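Local coordinates for glycerol uptake operon antiterminator-related protein (Thermotoga maritima, PDB 1VKF) that probably acts as a glycerol-3-phosphate responsive antiterminator-like protein in the control of glycerol uptake, at residues 18-23 with 173-178. Sequence-based numbering, arbitrary orientation.
Sequences IAALWD and AISTSS. With CIT (citric acid), chain E.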
# COMPACT_ATOMS: atom_id res chain seq x y z
N ILE A 18 -5.06 6.85 4.13
CA ILE A 18 -4.53 6.74 2.76
C ILE A 18 -5.69 6.38 1.83
O ILE A 18 -6.52 5.50 2.15
CB ILE A 18 -3.42 5.65 2.69
CG1 ILE A 18 -2.24 6.13 3.45
CG2 ILE A 18 -3.08 5.29 1.24
CD1 ILE A 18 -1.19 5.05 3.74
N ALA A 19 -5.78 7.05 0.70
CA ALA A 19 -6.87 6.82 -0.23
C ALA A 19 -6.53 5.66 -1.15
O ALA A 19 -5.64 5.78 -1.97
CB ALA A 19 -7.17 8.07 -1.06
N ALA A 20 -7.33 4.61 -1.06
CA ALA A 20 -7.25 3.46 -1.97
C ALA A 20 -8.24 3.69 -3.13
O ALA A 20 -9.45 3.97 -2.92
CB ALA A 20 -7.60 2.18 -1.22
N LEU A 21 -7.73 3.50 -4.35
CA LEU A 21 -8.51 3.65 -5.54
C LEU A 21 -8.57 2.34 -6.30
O LEU A 21 -7.55 1.74 -6.62
CB LEU A 21 -7.91 4.73 -6.45
CG LEU A 21 -8.08 6.17 -5.94
CD1 LEU A 21 -7.62 7.08 -7.04
CD2 LEU A 21 -9.51 6.47 -5.53
N TRP A 22 -9.81 1.93 -6.63
CA TRP A 22 -10.01 0.69 -7.42
C TRP A 22 -10.36 1.00 -8.86
O TRP A 22 -10.25 0.15 -9.74
CB TRP A 22 -11.12 -0.14 -6.80
CG TRP A 22 -10.63 -0.93 -5.67
CD1 TRP A 22 -10.87 -0.70 -4.33
CD2 TRP A 22 -9.77 -2.07 -5.74
NE1 TRP A 22 -10.23 -1.65 -3.57
CE2 TRP A 22 -9.55 -2.51 -4.41
CE3 TRP A 22 -9.16 -2.79 -6.80
CZ2 TRP A 22 -8.75 -3.61 -4.11
CZ3 TRP A 22 -8.42 -3.89 -6.50
CH2 TRP A 22 -8.19 -4.29 -5.16
N ASP A 23 -10.88 2.17 -9.11
CA ASP A 23 -11.05 2.56 -10.49
C ASP A 23 -10.96 4.05 -10.64
O ASP A 23 -11.01 4.82 -9.67
CB ASP A 23 -12.33 1.97 -11.10
CG ASP A 23 -13.52 2.83 -10.87
OD1 ASP A 23 -13.69 3.18 -9.70
OD2 ASP A 23 -14.30 3.24 -11.78
N ALA A 173 -1.03 4.24 9.70
CA ALA A 173 -2.03 4.62 8.70
C ALA A 173 -2.98 3.50 8.35
O ALA A 173 -2.74 2.36 8.65
CB ALA A 173 -1.29 5.08 7.46
N ILE A 174 -4.07 3.85 7.68
CA ILE A 174 -4.99 2.89 7.10
C ILE A 174 -5.27 3.24 5.65
O ILE A 174 -5.59 4.38 5.35
CB ILE A 174 -6.38 2.97 7.83
CG1 ILE A 174 -6.26 2.58 9.30
CG2 ILE A 174 -7.39 2.13 7.10
CD1 ILE A 174 -7.51 2.91 10.12
N SER A 175 -5.16 2.26 4.77
CA SER A 175 -5.51 2.38 3.39
C SER A 175 -6.95 1.94 3.23
O SER A 175 -7.32 0.84 3.59
CB SER A 175 -4.59 1.55 2.48
OG SER A 175 -5.14 1.55 1.14
N THR A 176 -7.78 2.80 2.65
CA THR A 176 -9.21 2.50 2.43
C THR A 176 -9.79 3.27 1.28
O THR A 176 -9.33 4.39 0.98
CB THR A 176 -10.02 2.87 3.72
OG1 THR A 176 -11.44 2.70 3.53
CG2 THR A 176 -9.81 4.33 4.10
N SER A 177 -10.79 2.70 0.62
CA SER A 177 -11.52 3.38 -0.49
C SER A 177 -12.78 4.11 0.02
O SER A 177 -13.53 4.72 -0.77
CB SER A 177 -11.87 2.43 -1.64
OG SER A 177 -12.87 1.49 -1.25
N SER A 178 -13.00 4.08 1.32
CA SER A 178 -14.20 4.73 1.91
C SER A 178 -14.09 6.26 1.99
O SER A 178 -13.27 6.81 2.70
CB SER A 178 -14.49 4.14 3.30
OG SER A 178 -15.41 4.97 4.01
C1 CIT E . -7.13 -1.89 0.35
O1 CIT E . -6.07 -1.33 0.69
O2 CIT E . -7.09 -3.07 -0.02
C2 CIT E . -8.40 -1.09 0.39
C3 CIT E . -9.74 -1.82 0.29
O7 CIT E . -9.84 -2.73 -0.81
C4 CIT E . -10.04 -2.53 1.62
C5 CIT E . -11.37 -3.23 1.65
O3 CIT E . -12.25 -2.97 0.80
O4 CIT E . -11.63 -4.12 2.51
C6 CIT E . -10.80 -0.75 0.04
O5 CIT E . -11.32 -0.62 -1.13
O6 CIT E . -11.16 -0.06 1.05
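CB of Ser177 lies at the edge of the Trp22 indole, near its plane and 4.2 Å from CD1 of Trp22, and citrate shares that edge, its C3 in the plane of the ring. The indole N-H is divided between two citrate oxygens, O5 of the C6 carboxylate, at 2.9 Å from NE1 of Trp22, and the hydroxyl O7. Ser177 grips the same carboxylate from the other segment. With OG of Ser177 between the backbone N and the carbonyl carbon (chi1 69°), Ser177 OG comes to 2.6 Å from citrate O5. The backbone N of Ser177 donates to O6. Ser175 OG reaches a different carboxylate of the ligand, through O1, and touches CB of Ala20.

Leading up to the ligand, the parallel strands 18-21 and 173-176 cross at -23° and pair through three nearly straight bonds: Ile18 N to Ile174 O, Thr176 N to Ile18 O, and Ala20 N to Thr176 O, the last with its donor 60° out of the carbonyl plane. Ile18 and Ser175 project from the same face of the sheet, and, toward the start of strand 173-176, CD1 of Ile18 packs on Ala173 CB at 3.7 Å. Ala19 and Thr176 occupy the other face, against helix 179-182. Ala20 O, buried without a hydrogen-bonding partner, has a CA-H...O contact from Ser177 CA at 3.2 Å.

Thr176 OG1 accepts from Ser178 N at 3.0 Å, an ST turn just before that helix; an alanine here would probably leave this N-H without its mate and the turn less firmly fixed.

The pairing joins the first and last strands of the chain, closing a TIM-type barrel. Citrate, probably from the crystallisation liquor, is met by uncharged donors at the C-terminal strand ends, where TIM barrels commonly bind ligands, as expected if, like its glycerol-3-phosphate responsive relatives, the protein takes a phosphate-bearing ligand here.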